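Local coordinates for protein papain-like cysteine protease (Porcine reproductive and respiratory syndrome virus, PDB 3MTV) that acts as a viral papain-like cysteine protease with a metal-dependent nuclease activity, and probably helps the virus evade host interferon responses, at residues S20-G25 with P50-V55; H46-P51 with Y77-A82; L95-P100 with N133-V138; P144-Y149 with F171-R176. All coordinates share one frame; numbering follows the deposited sequence.

Contact 1 (S20-G25 with P50-V55)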
loop_
_atom_site.group_PDB
_atom_site.type_symbol
_atom_site.label_atom_id
_atom_site.label_comp_id
_atom_site.label_asym_id
_atom_site.label_seq_id
_atom_site.Cartn_x
_atom_site.Cartn_y
_atom_site.Cartn_z
ATOM N N SER A 20 -1.658 7.425 -1.878
ATOM C CA SER A 20 -0.438 6.679 -1.640
ATOM C C SER A 20 -0.131 5.875 -2.874
ATOM O O SER A 20 -0.989 5.518 -3.593
ATOM C CB SER A 20 -0.610 5.701 -0.467
ATOM O OG SER A 20 0.145 4.480 -0.687
ATOM N N TRP A 21 1.086 5.484 -3.124
ATOM C CA TRP A 21 1.129 4.452 -4.128
ATOM C C TRP A 21 1.965 3.282 -3.662
ATOM O O TRP A 21 2.662 3.423 -2.735
ATOM C CB TRP A 21 1.722 4.999 -5.402
ATOM C CG TRP A 21 3.231 5.324 -5.380
ATOM C CD1 TRP A 21 3.808 6.462 -4.863
ATOM C CD2 TRP A 21 4.321 4.543 -5.891
ATOM N NE1 TRP A 21 5.188 6.443 -5.035
ATOM C CE2 TRP A 21 5.528 5.302 -5.685
ATOM C CE3 TRP A 21 4.409 3.301 -6.505
ATOM C CZ2 TRP A 21 6.795 4.854 -6.039
ATOM C CZ3 TRP A 21 5.702 2.841 -6.929
ATOM C CH2 TRP A 21 6.871 3.622 -6.658
ATOM N N ALA A 22 1.982 2.183 -4.399
ATOM C CA ALA A 22 2.701 1.004 -3.986
ATOM C C ALA A 22 2.949 0.170 -5.212
ATOM O O ALA A 22 2.238 0.347 -6.196
ATOM C CB ALA A 22 1.868 0.265 -2.999
ATOM N N PRO A 23 3.921 -0.771 -5.168
ATOM C CA PRO A 23 4.129 -1.581 -6.386
ATOM C C PRO A 23 2.977 -2.587 -6.575
ATOM O O PRO A 23 2.214 -2.739 -5.615
ATOM C CB PRO A 23 5.508 -2.242 -6.190
ATOM C CG PRO A 23 6.136 -1.500 -5.141
ATOM C CD PRO A 23 5.023 -0.932 -4.223
ATOM N N ARG A 24 2.832 -3.193 -7.768
ATOM C CA ARG A 24 1.567 -3.758 -8.235
ATOM C C ARG A 24 1.630 -5.038 -7.473
ATOM O O ARG A 24 0.782 -5.325 -6.569
ATOM C CB ARG A 24 1.564 -3.970 -9.772
ATOM C CG ARG A 24 0.430 -4.808 -10.459
ATOM C CD ARG A 24 0.621 -4.725 -12.050
ATOM N NE ARG A 24 0.102 -5.897 -12.821
ATOM C CZ ARG A 24 -0.929 -5.943 -13.737
ATOM N NH1 ARG A 24 -1.694 -4.833 -14.127
ATOM N NH2 ARG A 24 -1.199 -7.165 -14.300
ATOM N N GLY A 25 2.716 -5.728 -7.744
ATOM C CA GLY A 25 2.759 -7.135 -7.458
ATOM C C GLY A 25 2.832 -7.939 -8.740
ATOM O O GLY A 25 3.197 -7.407 -9.806
ATOM N N PRO A 50 7.989 8.659 -2.782
ATOM C CA PRO A 50 8.319 7.232 -2.792
ATOM C C PRO A 50 7.095 6.390 -2.325
ATOM O O PRO A 50 6.226 6.907 -1.573
ATOM C CB PRO A 50 9.446 7.189 -1.752
ATOM C CG PRO A 50 9.036 8.314 -0.725
ATOM C CD PRO A 50 8.464 9.369 -1.542
ATOM N N PRO A 51 7.084 5.083 -2.628
ATOM C CA PRO A 51 5.963 4.202 -2.351
ATOM C C PRO A 51 5.633 4.260 -0.896
ATOM O O PRO A 51 6.491 4.496 -0.174
ATOM C CB PRO A 51 6.537 2.888 -2.652
ATOM C CG PRO A 51 7.938 3.050 -3.192
ATOM C CD PRO A 51 8.332 4.321 -2.687
ATOM N N HIS A 52 4.385 4.235 -0.498
ATOM C CA HIS A 52 4.011 3.779 0.831
ATOM C C HIS A 52 4.039 4.939 1.666
ATOM O O HIS A 52 3.726 4.844 2.893
ATOM C CB HIS A 52 4.943 2.685 1.450
ATOM C CG HIS A 52 5.166 1.436 0.595
ATOM N ND1 HIS A 52 4.143 0.590 0.167
ATOM C CD2 HIS A 52 6.316 0.881 0.123
ATOM C CE1 HIS A 52 4.672 -0.399 -0.546
ATOM N NE2 HIS A 52 6.000 -0.266 -0.563
ATOM N N HIS A 53 4.365 6.074 1.046
ATOM C CA HIS A 53 4.021 7.261 1.816
ATOM C C HIS A 53 2.794 7.930 1.339
ATOM O O HIS A 53 2.584 8.015 0.144
ATOM C CB HIS A 53 5.107 8.295 1.927
ATOM C CG HIS A 53 6.438 7.761 2.347
ATOM N ND1 HIS A 53 7.088 6.748 1.672
ATOM C CD2 HIS A 53 7.252 8.131 3.366
ATOM C CE1 HIS A 53 8.244 6.525 2.258
ATOM N NE2 HIS A 53 8.365 7.356 3.272
ATOM N N VAL A 54 2.039 8.408 2.318
ATOM C CA VAL A 54 0.780 9.085 2.186
ATOM C C VAL A 54 0.956 10.612 2.160
ATOM O O VAL A 54 1.722 11.210 2.952
ATOM C CB VAL A 54 -0.058 8.628 3.406
ATOM C CG1 VAL A 54 -0.778 9.713 4.023
ATOM C CG2 VAL A 54 -1.021 7.441 2.973
ATOM N N VAL A 55 0.211 11.264 1.280
ATOM C CA VAL A 55 0.328 12.720 1.025
ATOM C C VAL A 55 -1.002 13.456 0.774
ATOM O O VAL A 55 -1.870 12.920 0.124
ATOM C CB VAL A 55 1.192 13.000 -0.248
ATOM C CG1 VAL A 55 2.383 12.178 -0.294
ATOM C CG2 VAL A 55 0.484 12.638 -1.451
#
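A type II beta turn, Pro-50 to His-53, leads into the edge strand 54-56 of the N-terminal antiparallel sheet and packs against strand 18-23. Trp-21 is the platform. Its CG sits between the backbone N and the carbonyl carbon (chi1 70°), and the indole lies alongside Pro-51, both side chains pointing the same way. Pro-51 CA stands over one face, a CH-pi contact 3.7 Å from the centroid of the five-membered ring. Farther out, Pro-51 CG rests 3.6 Å from Trp-21 CZ2. The only hydrogen bond between the segments is weak and bent, His-52 N to Trp-21 O at 2.9 Å (129°).

The turn has its own brace. His-53 ND1 donates to Pro-51 O at 3.0 Å; the carbonyl oxygen lies near the imidazole plane, but the donor stands above the carbonyl plane. The other nitrogen, NE2, bonds Ser-155 OG, so both ring nitrogens have partners, which fixes the ring's rotation. The His-52 ring reaches back across Pro-23, with His-52 CE1 3.7 Å from Pro-23 CD. Its ND1 and NE2 bond Tyr-13 and Arg-24 of the second subunit, which makes the turn part of the dimer interface.

Strand 18-23 pairs on its other side with strand 10-15, and the Trp-21 ring meets His-46 of helix 39-48 edge-to-face.

Contact 2 (H46-P51 with Y77-A82)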
loop_
_atom_site.group_PDB
_atom_site.type_symbol
_atom_site.label_atom_id
_atom_site.label_comp_id
_atom_site.label_asym_id
_atom_site.label_seq_id
_atom_site.Cartn_x
_atom_site.Cartn_y
_atom_site.Cartn_z
ATOM N N HIS A 46 3.224 9.243 -8.497
ATOM C CA HIS A 46 4.183 8.159 -8.679
ATOM C C HIS A 46 5.472 8.705 -9.102
ATOM O O HIS A 46 6.470 8.174 -8.742
ATOM C CB HIS A 46 3.600 7.215 -9.692
ATOM C CG HIS A 46 4.533 6.229 -10.287
ATOM N ND1 HIS A 46 4.720 4.981 -9.745
ATOM C CD2 HIS A 46 5.247 6.253 -11.439
ATOM C CE1 HIS A 46 5.518 4.278 -10.513
ATOM N NE2 HIS A 46 5.862 5.028 -11.553
ATOM N N THR A 47 5.450 9.783 -9.869
ATOM C CA THR A 47 6.667 10.378 -10.383
ATOM C C THR A 47 7.437 11.069 -9.278
ATOM O O THR A 47 8.689 10.993 -9.185
ATOM C CB THR A 47 6.394 11.308 -11.593
ATOM O OG1 THR A 47 6.449 10.490 -12.771
ATOM C CG2 THR A 47 7.512 12.286 -11.732
ATOM N N SER A 48 6.743 11.717 -8.374
ATOM C CA SER A 48 7.556 12.446 -7.435
ATOM C C SER A 48 7.784 11.918 -6.003
ATOM O O SER A 48 8.758 12.254 -5.337
ATOM C CB SER A 48 7.215 13.933 -7.533
ATOM O OG SER A 48 5.850 14.036 -7.550
ATOM N N PHE A 49 6.953 11.015 -5.518
ATOM C CA PHE A 49 7.171 10.478 -4.149
ATOM C C PHE A 49 7.630 9.061 -4.002
ATOM O O PHE A 49 7.781 8.357 -4.982
ATOM C CB PHE A 49 5.939 10.634 -3.360
ATOM C CG PHE A 49 5.487 12.001 -3.307
ATOM C CD1 PHE A 49 4.652 12.502 -4.270
ATOM C CD2 PHE A 49 5.948 12.837 -2.329
ATOM C CE1 PHE A 49 4.238 13.819 -4.235
ATOM C CE2 PHE A 49 5.505 14.166 -2.273
ATOM C CZ PHE A 49 4.627 14.635 -3.231
ATOM N N PRO A 50 7.989 8.659 -2.782
ATOM C CA PRO A 50 8.319 7.232 -2.792
ATOM C C PRO A 50 7.095 6.390 -2.325
ATOM O O PRO A 50 6.226 6.907 -1.573
ATOM C CB PRO A 50 9.446 7.189 -1.752
ATOM C CG PRO A 50 9.036 8.314 -0.725
ATOM C CD PRO A 50 8.464 9.369 -1.542
ATOM N N PRO A 51 7.084 5.083 -2.628
ATOM C CA PRO A 51 5.963 4.202 -2.351
ATOM C C PRO A 51 5.633 4.260 -0.896
ATOM O O PRO A 51 6.491 4.496 -0.174
ATOM C CB PRO A 51 6.537 2.888 -2.652
ATOM C CG PRO A 51 7.938 3.050 -3.192
ATOM C CD PRO A 51 8.332 4.321 -2.687
ATOM N N TYR A 77 14.510 13.805 -12.714
ATOM C CA TYR A 77 13.663 14.965 -12.939
ATOM C C TYR A 77 12.320 14.628 -12.542
ATOM O O TYR A 77 11.852 13.566 -12.986
ATOM C CB TYR A 77 13.550 15.296 -14.426
ATOM C CG TYR A 77 14.869 15.430 -15.075
ATOM C CD1 TYR A 77 15.461 14.311 -15.677
ATOM C CD2 TYR A 77 15.584 16.640 -15.015
ATOM C CE1 TYR A 77 16.732 14.390 -16.236
ATOM C CE2 TYR A 77 16.873 16.747 -15.578
ATOM C CZ TYR A 77 17.440 15.613 -16.189
ATOM O OH TYR A 77 18.705 15.685 -16.757
ATOM N N GLY A 78 11.662 15.541 -11.814
ATOM C CA GLY A 78 10.332 15.314 -11.222
ATOM C C GLY A 78 9.409 16.422 -11.671
ATOM O O GLY A 78 9.368 16.697 -12.871
ATOM N N CYS A 79 8.704 17.063 -10.731
ATOM C CA CYS A 79 7.738 18.148 -11.033
ATOM C C CYS A 79 7.478 18.846 -9.743
ATOM O O CYS A 79 6.420 19.460 -9.388
ATOM C CB CYS A 79 6.402 17.694 -11.645
ATOM S SG CYS A 79 5.615 16.053 -11.383
ATOM N N LEU A 80 8.498 18.740 -8.976
ATOM C CA LEU A 80 8.380 19.500 -7.820
ATOM C C LEU A 80 9.333 20.659 -7.938
ATOM O O LEU A 80 10.526 20.508 -8.368
ATOM C CB LEU A 80 8.650 18.606 -6.653
ATOM C CG LEU A 80 7.348 18.151 -6.062
ATOM C CD1 LEU A 80 7.602 16.755 -5.729
ATOM C CD2 LEU A 80 6.917 19.019 -4.821
ATOM N N PRO A 81 8.780 21.810 -7.569
ATOM C CA PRO A 81 9.544 23.003 -7.269
ATOM C C PRO A 81 10.599 22.567 -6.252
ATOM O O PRO A 81 10.242 22.279 -5.066
ATOM C CB PRO A 81 8.536 23.920 -6.517
ATOM C CG PRO A 81 7.382 23.067 -6.159
ATOM C CD PRO A 81 7.632 21.653 -6.669
ATOM N N ALA A 82 11.872 22.552 -6.654
ATOM C CA ALA A 82 12.894 22.467 -5.580
ATOM C C ALA A 82 12.821 23.448 -4.373
ATOM O O ALA A 82 13.107 22.991 -3.289
ATOM C CB ALA A 82 14.183 22.377 -6.103
#
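Apolar touches carry this contact, and no hydrogen bond crosses it. The last turn of helix 39-48 lies against the strand 77-78 and the residues that follow. The main meeting is between Ser-48 and Leu-80, both of which set out toward the other segment. Branch CD1 of Leu-80 comes to 3.4 Å from Ser-48 CB, and the same methyl lies 3.7 Å from Ser-48 OG. It also approaches the tip of the next ring, with Phe-49 CZ at 4.4 Å from Leu-80 CD1. A single leucine methyl thus meets both the helix end and the residue just after it.

A second patch involves the preceding helix residue, Thr-47, and Gly-78 and Cys-79. The Thr-47 methyl CG2, anti to the backbone N (chi1 -89° for OG1), faces the strand. Thr-47 CG2 is 4.2 Å from Gly-78 CA and 4.2 Å from Cys-79 SG. Gly-78 offers bare backbone here, and Gly-78 CA is 5.5 Å from Ser-48 CA.

Two polar atoms of the helix end have partners outside the contact. Ser-48 OG turns back to bond Arg-44 O one turn earlier, so it meets Leu-80 as a packing surface. Thr-47 O accepts from Ser-70 OG.

Phe-49 is the first residue to leave the helical path, and its ring meets Phe-60 edge-to-face. Strand 77-78 pairs antiparallel with strand 68-69, where Val-69 touches Leu-80. The small two-stranded sheet is thereby set against the end of helix 39-48.

Contact 3 (L95-P100 with N133-V138)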
loop_
_atom_site.group_PDB
_atom_site.type_symbol
_atom_site.label_atom_id
_atom_site.label_comp_id
_atom_site.label_asym_id
_atom_site.label_seq_id
_atom_site.Cartn_x
_atom_site.Cartn_y
_atom_site.Cartn_z
ATOM N N LEU A 95 27.004 20.825 12.644
ATOM C CA LEU A 95 28.412 21.064 12.767
ATOM C C LEU A 95 28.648 22.522 12.864
ATOM O O LEU A 95 29.713 23.004 12.397
ATOM C CB LEU A 95 29.083 20.596 11.518
ATOM C CG LEU A 95 28.924 19.055 11.366
ATOM C CD1 LEU A 95 29.371 18.534 10.016
ATOM C CD2 LEU A 95 29.538 18.147 12.471
ATOM N N ASP A 96 27.672 23.217 13.452
ATOM C CA ASP A 96 27.728 24.654 13.406
ATOM C C ASP A 96 28.796 25.209 14.303
ATOM O O ASP A 96 29.492 26.142 13.948
ATOM C CB ASP A 96 26.370 25.286 13.614
ATOM C CG ASP A 96 25.708 25.635 12.250
ATOM O OD1 ASP A 96 24.563 26.213 12.335
ATOM O OD2 ASP A 96 26.355 25.312 11.129
ATOM N N SER A 97 29.025 24.483 15.365
ATOM C CA SER A 97 29.921 24.908 16.350
ATOM C C SER A 97 31.353 24.695 15.872
ATOM O O SER A 97 32.254 25.365 16.337
ATOM C CB SER A 97 29.638 24.099 17.581
ATOM O OG SER A 97 30.639 23.137 17.761
ATOM N N LEU A 98 31.625 23.834 14.909
ATOM C CA LEU A 98 33.047 23.814 14.516
ATOM C C LEU A 98 33.608 24.966 13.679
ATOM O O LEU A 98 32.947 25.821 13.072
ATOM C CB LEU A 98 33.471 22.483 13.883
ATOM C CG LEU A 98 32.692 21.199 14.298
ATOM C CD1 LEU A 98 32.887 20.143 13.314
ATOM C CD2 LEU A 98 33.007 20.550 15.636
ATOM N N PRO A 99 34.889 24.987 13.640
ATOM C CA PRO A 99 35.472 26.006 12.778
ATOM C C PRO A 99 35.125 25.680 11.370
ATOM O O PRO A 99 34.983 24.547 10.960
ATOM C CB PRO A 99 36.998 25.797 12.962
ATOM C CG PRO A 99 37.139 24.912 14.271
ATOM C CD PRO A 99 35.869 24.134 14.355
ATOM N N PRO A 100 35.099 26.696 10.590
ATOM C CA PRO A 100 34.797 26.758 9.173
ATOM C C PRO A 100 35.578 25.748 8.407
ATOM O O PRO A 100 34.921 24.993 7.684
ATOM C CB PRO A 100 35.256 28.148 8.778
ATOM C CG PRO A 100 35.439 28.916 10.020
ATOM C CD PRO A 100 35.530 27.970 11.162
ATOM N N ASN A 133 34.181 14.529 15.951
ATOM C CA ASN A 133 34.457 15.939 15.993
ATOM C C ASN A 133 34.318 16.560 17.372
ATOM O O ASN A 133 34.398 17.824 17.524
ATOM C CB ASN A 133 33.690 16.653 14.902
ATOM C CG ASN A 133 34.458 16.634 13.609
ATOM O OD1 ASN A 133 34.020 15.970 12.733
ATOM N ND2 ASN A 133 35.652 17.304 13.510
ATOM N N GLY A 134 34.163 15.645 18.354
ATOM C CA GLY A 134 34.034 15.937 19.774
ATOM C C GLY A 134 32.612 16.335 20.021
ATOM O O GLY A 134 32.248 16.808 21.062
ATOM N N LEU A 135 31.752 16.171 19.058
ATOM C CA LEU A 135 30.426 16.442 19.471
ATOM C C LEU A 135 29.728 15.173 19.841
ATOM O O LEU A 135 30.289 14.019 19.857
ATOM C CB LEU A 135 29.625 17.184 18.422
ATOM C CG LEU A 135 30.382 18.369 17.825
ATOM C CD1 LEU A 135 30.021 18.621 16.410
ATOM C CD2 LEU A 135 30.174 19.592 18.665
ATOM N N ARG A 136 28.501 15.485 20.207
ATOM C CA ARG A 136 27.526 14.631 20.823
ATOM C C ARG A 136 26.124 15.268 20.736
ATOM O O ARG A 136 25.957 16.488 20.919
ATOM C CB ARG A 136 27.892 14.416 22.285
ATOM C CG ARG A 136 26.924 14.889 23.281
ATOM C CD ARG A 136 27.288 14.317 24.633
ATOM N NE ARG A 136 27.134 15.175 25.820
ATOM C CZ ARG A 136 27.862 15.019 26.923
ATOM N NH1 ARG A 136 28.792 14.070 26.963
ATOM N NH2 ARG A 136 27.676 15.807 27.977
ATOM N N ALA A 137 25.115 14.458 20.418
ATOM C CA ALA A 137 23.743 15.005 20.267
ATOM C C ALA A 137 22.841 14.351 21.211
ATOM O O ALA A 137 22.818 13.105 21.301
ATOM C CB ALA A 137 23.143 14.794 18.897
ATOM N N VAL A 138 22.063 15.196 21.892
ATOM C CA VAL A 138 21.302 14.736 23.036
ATOM C C VAL A 138 19.918 15.169 22.913
ATOM O O VAL A 138 19.604 16.321 22.562
ATOM C CB VAL A 138 21.720 15.311 24.387
ATOM C CG1 VAL A 138 21.023 14.494 25.489
ATOM C CG2 VAL A 138 23.208 15.353 24.571
#
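Leu-98 and Leu-135 meet tip to tip, with Leu-98 CD2 3.6 Å from Leu-135 CD1. The same Leu-135 methyl is approached obliquely by a second leucine: Leu-95 CD2 lies 4.0 Å from Leu-135 CD1. Leu-135 CD1 is therefore shared by two leucines of the 95-100 loop. On the other branch, Leu-135 CD2 meets Ser-97 OG at 3.7 Å. Leu-98 also crosses Asn-133 at about a right angle. Leu-98 CD1 lies 3.9 Å from Asn-133 CB, while Leu-98 CD2 is 3.6 Å from Asn-133 O. No hydrogen bond joins the segments.

All three leucines place CG beside the backbone N and anti to the carbonyl carbon. The loop is turned by a backbone bond from Leu-98 N to Leu-95 O, 3.3 Å, and Leu-95 and Leu-98 both reach the same partner.

On the other side the chain is leaving helix 124-131 through a Schellman motif. Gly-134, with positive phi (81°), is the C-prime residue, and the chain then runs on into strand 135-139 of the five-stranded antiparallel sheet. The contact thus joins the region between helix 124-131 and this strand to the approach to helix 100-112, within the papain-like protease part. Pro-99 is the N-cap of that helix.

Farther out, Leu-98 O accepts from Gln-103 NE2 in helix 100-112. Val-102 of this helix touches Asn-133. Arg-136 forms a salt bridge with Glu-180 of neighbouring strand 171-181.

Contact 4 (P144-Y149 with F171-R176)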
loop_
_atom_site.group_PDB
_atom_site.type_symbol
_atom_site.label_atom_id
_atom_site.label_comp_id
_atom_site.label_asym_id
_atom_site.label_seq_id
_atom_site.Cartn_x
_atom_site.Cartn_y
_atom_site.Cartn_z
ATOM N N PRO A 144 16.591 23.142 20.388
ATOM C CA PRO A 144 16.696 24.129 19.274
ATOM C C PRO A 144 16.312 23.510 18.001
ATOM O O PRO A 144 15.928 24.167 16.996
ATOM C CB PRO A 144 18.222 24.392 19.131
ATOM C CG PRO A 144 18.911 23.744 20.314
ATOM C CD PRO A 144 17.924 22.737 20.907
ATOM N N ILE A 145 16.503 22.200 18.040
ATOM C CA ILE A 145 16.439 21.368 16.845
ATOM C C ILE A 145 15.438 20.264 16.885
ATOM O O ILE A 145 15.438 19.357 17.842
ATOM C CB ILE A 145 17.727 20.592 16.531
ATOM C CG1 ILE A 145 18.961 21.334 16.910
ATOM C CG2 ILE A 145 17.922 20.527 15.064
ATOM C CD1 ILE A 145 19.921 21.157 15.832
ATOM N N VAL A 146 14.687 20.330 15.773
ATOM C CA VAL A 146 13.707 19.350 15.403
ATOM C C VAL A 146 14.189 18.342 14.430
ATOM O O VAL A 146 14.653 18.661 13.294
ATOM C CB VAL A 146 12.538 19.917 14.648
ATOM C CG1 VAL A 146 11.359 19.243 15.169
ATOM C CG2 VAL A 146 12.423 21.400 14.808
ATOM N N ILE A 147 13.956 17.108 14.866
ATOM C CA ILE A 147 14.075 15.991 13.957
ATOM C C ILE A 147 12.755 15.669 13.290
ATOM O O ILE A 147 11.731 15.580 13.972
ATOM C CB ILE A 147 14.503 14.740 14.699
ATOM C CG1 ILE A 147 15.747 14.988 15.521
ATOM C CG2 ILE A 147 14.935 13.716 13.699
ATOM C CD1 ILE A 147 16.892 15.393 14.604
ATOM N N GLN A 148 12.778 15.507 11.973
ATOM C CA GLN A 148 11.552 15.183 11.214
ATOM C C GLN A 148 11.612 14.070 10.226
ATOM O O GLN A 148 12.680 13.673 9.711
ATOM C CB GLN A 148 11.022 16.374 10.444
ATOM C CG GLN A 148 11.115 17.607 11.246
ATOM C CD GLN A 148 10.328 18.670 10.644
ATOM O OE1 GLN A 148 9.330 19.107 11.242
ATOM N NE2 GLN A 148 10.746 19.120 9.434
ATOM N N TYR A 149 10.415 13.590 9.945
ATOM C CA TYR A 149 10.271 12.511 9.012
ATOM C C TYR A 149 9.275 12.998 8.054
ATOM O O TYR A 149 8.447 13.899 8.256
ATOM C CB TYR A 149 9.735 11.248 9.668
ATOM C CG TYR A 149 8.375 11.386 10.329
ATOM C CD1 TYR A 149 8.299 11.620 11.670
ATOM C CD2 TYR A 149 7.177 11.281 9.597
ATOM C CE1 TYR A 149 7.112 11.748 12.312
ATOM C CE2 TYR A 149 5.950 11.404 10.219
ATOM C CZ TYR A 149 5.940 11.645 11.606
ATOM O OH TYR A 149 4.794 11.810 12.346
ATOM N N PHE A 171 6.412 17.201 6.100
ATOM C CA PHE A 171 7.250 16.862 7.209
ATOM C C PHE A 171 6.645 17.159 8.567
ATOM O O PHE A 171 5.885 18.136 8.816
ATOM C CB PHE A 171 8.609 17.516 7.101
ATOM C CG PHE A 171 9.449 16.965 6.016
ATOM C CD1 PHE A 171 9.352 17.447 4.771
ATOM C CD2 PHE A 171 10.385 15.937 6.271
ATOM C CE1 PHE A 171 10.223 16.884 3.723
ATOM C CE2 PHE A 171 11.194 15.367 5.272
ATOM C CZ PHE A 171 11.148 15.842 4.005
ATOM N N GLU A 172 7.088 16.345 9.472
ATOM C CA GLU A 172 6.338 16.088 10.634
ATOM C C GLU A 172 7.302 15.897 11.787
ATOM O O GLU A 172 8.205 15.093 11.755
ATOM C CB GLU A 172 5.614 14.808 10.311
ATOM C CG GLU A 172 4.916 14.898 8.940
ATOM C CD GLU A 172 3.500 15.547 9.077
ATOM O OE1 GLU A 172 3.176 15.608 10.314
ATOM O OE2 GLU A 172 2.771 15.951 8.043
ATOM N N ASP A 173 7.113 16.704 12.796
ATOM C CA ASP A 173 8.073 16.816 13.845
ATOM C C ASP A 173 8.083 15.482 14.513
ATOM O O ASP A 173 7.107 15.019 14.998
ATOM C CB ASP A 173 7.588 17.853 14.890
ATOM C CG ASP A 173 7.716 19.294 14.422
ATOM O OD1 ASP A 173 7.720 20.098 15.359
ATOM O OD2 ASP A 173 7.777 19.665 13.205
ATOM N N LEU A 174 9.245 14.912 14.629
ATOM C CA LEU A 174 9.441 13.720 15.413
ATOM C C LEU A 174 9.909 13.964 16.831
ATOM O O LEU A 174 9.185 13.634 17.760
ATOM C CB LEU A 174 10.569 12.995 14.782
ATOM C CG LEU A 174 10.414 11.506 14.842
ATOM C CD1 LEU A 174 11.762 10.926 14.978
ATOM C CD2 LEU A 174 9.595 11.104 15.998
ATOM N N LEU A 175 11.165 14.408 17.021
ATOM C CA LEU A 175 11.614 15.012 18.340
ATOM C C LEU A 175 12.626 16.089 18.312
ATOM O O LEU A 175 12.990 16.647 17.210
ATOM C CB LEU A 175 12.181 14.069 19.370
ATOM C CG LEU A 175 13.074 13.010 18.740
ATOM C CD1 LEU A 175 14.523 13.274 18.699
ATOM C CD2 LEU A 175 12.886 11.710 19.466
ATOM N N ARG A 176 13.053 16.383 19.560
ATOM C CA ARG A 176 13.807 17.622 19.773
ATOM C C ARG A 176 15.013 17.248 20.428
ATOM O O ARG A 176 14.989 16.374 21.321
ATOM C CB ARG A 176 13.029 18.721 20.502
ATOM C CG ARG A 176 12.032 19.447 19.459
ATOM C CD ARG A 176 11.416 20.767 19.965
ATOM N NE ARG A 176 11.585 20.945 21.423
ATOM C CZ ARG A 176 11.498 22.118 22.029
ATOM N NH1 ARG A 176 11.244 23.221 21.335
ATOM N NH2 ARG A 176 11.667 22.181 23.325
#
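Ile-147 and Leu-175 lie side by side, pointing the same way, with Ile-147 CG1 3.8 Å from Leu-175 CD1. Next along, Leu-174 CG meets the edge of the Tyr-149 ring near its plane. The ring is set by chi1 60°, which puts CG between the backbone N and carbonyl carbon. One ring face carries Glu-172 CB, a CH-pi contact 3.7 Å from the centroid and offset toward the rim.

The backbones of strands 145-150 and 171-181 pair antiparallel. Ile-147 N donates to Leu-175 O at 2.6 Å, nearly along the C=O axis. A classic beta bulge follows: Leu-174 and Leu-175 both face Ile-147. Ile-147 O takes a bond from Leu-174 N at 2.7 Å and a weak one from Leu-175 N. Beyond the bulge, Tyr-149 N donates to Glu-172 O at 3.2 Å.

At the polar edge Gln-148 and Asp-173 run alongside each other, their amide and carboxylate planes 57° apart. Arg-176 NH2 bonds Thr-141 O.

The Phe-171 ring meets that of His-159, the probable catalytic histidine. Phe-171 thus gives that imidazole an aromatic neighbour, which could influence its ionisation.

How the contacts relate
Contacts 1 and 2 form one N-terminal cluster, with centres 13 Å apart. They share Pro-50 and Pro-51 and touch where Trp-21 NE1 probably bonds Phe-49 O. Helix 39-48 lies between strands 18-23 and 54-56 in the chain. Contacts 3 and 4 come later and reach one five-stranded sheet, in which strands 135-139 and 171-181 are neighbours. Their centres are 19 Å apart. Contact 3 lies across the chain's centre from contacts 1 and 2, about 37 Å and 33 Å away between centres. Contact 4 is nearer: its centre is about 23 Å from that of contact 1. Along the chain, contacts 1 and 2 thus precede the two contacts made within the papain-like protease part.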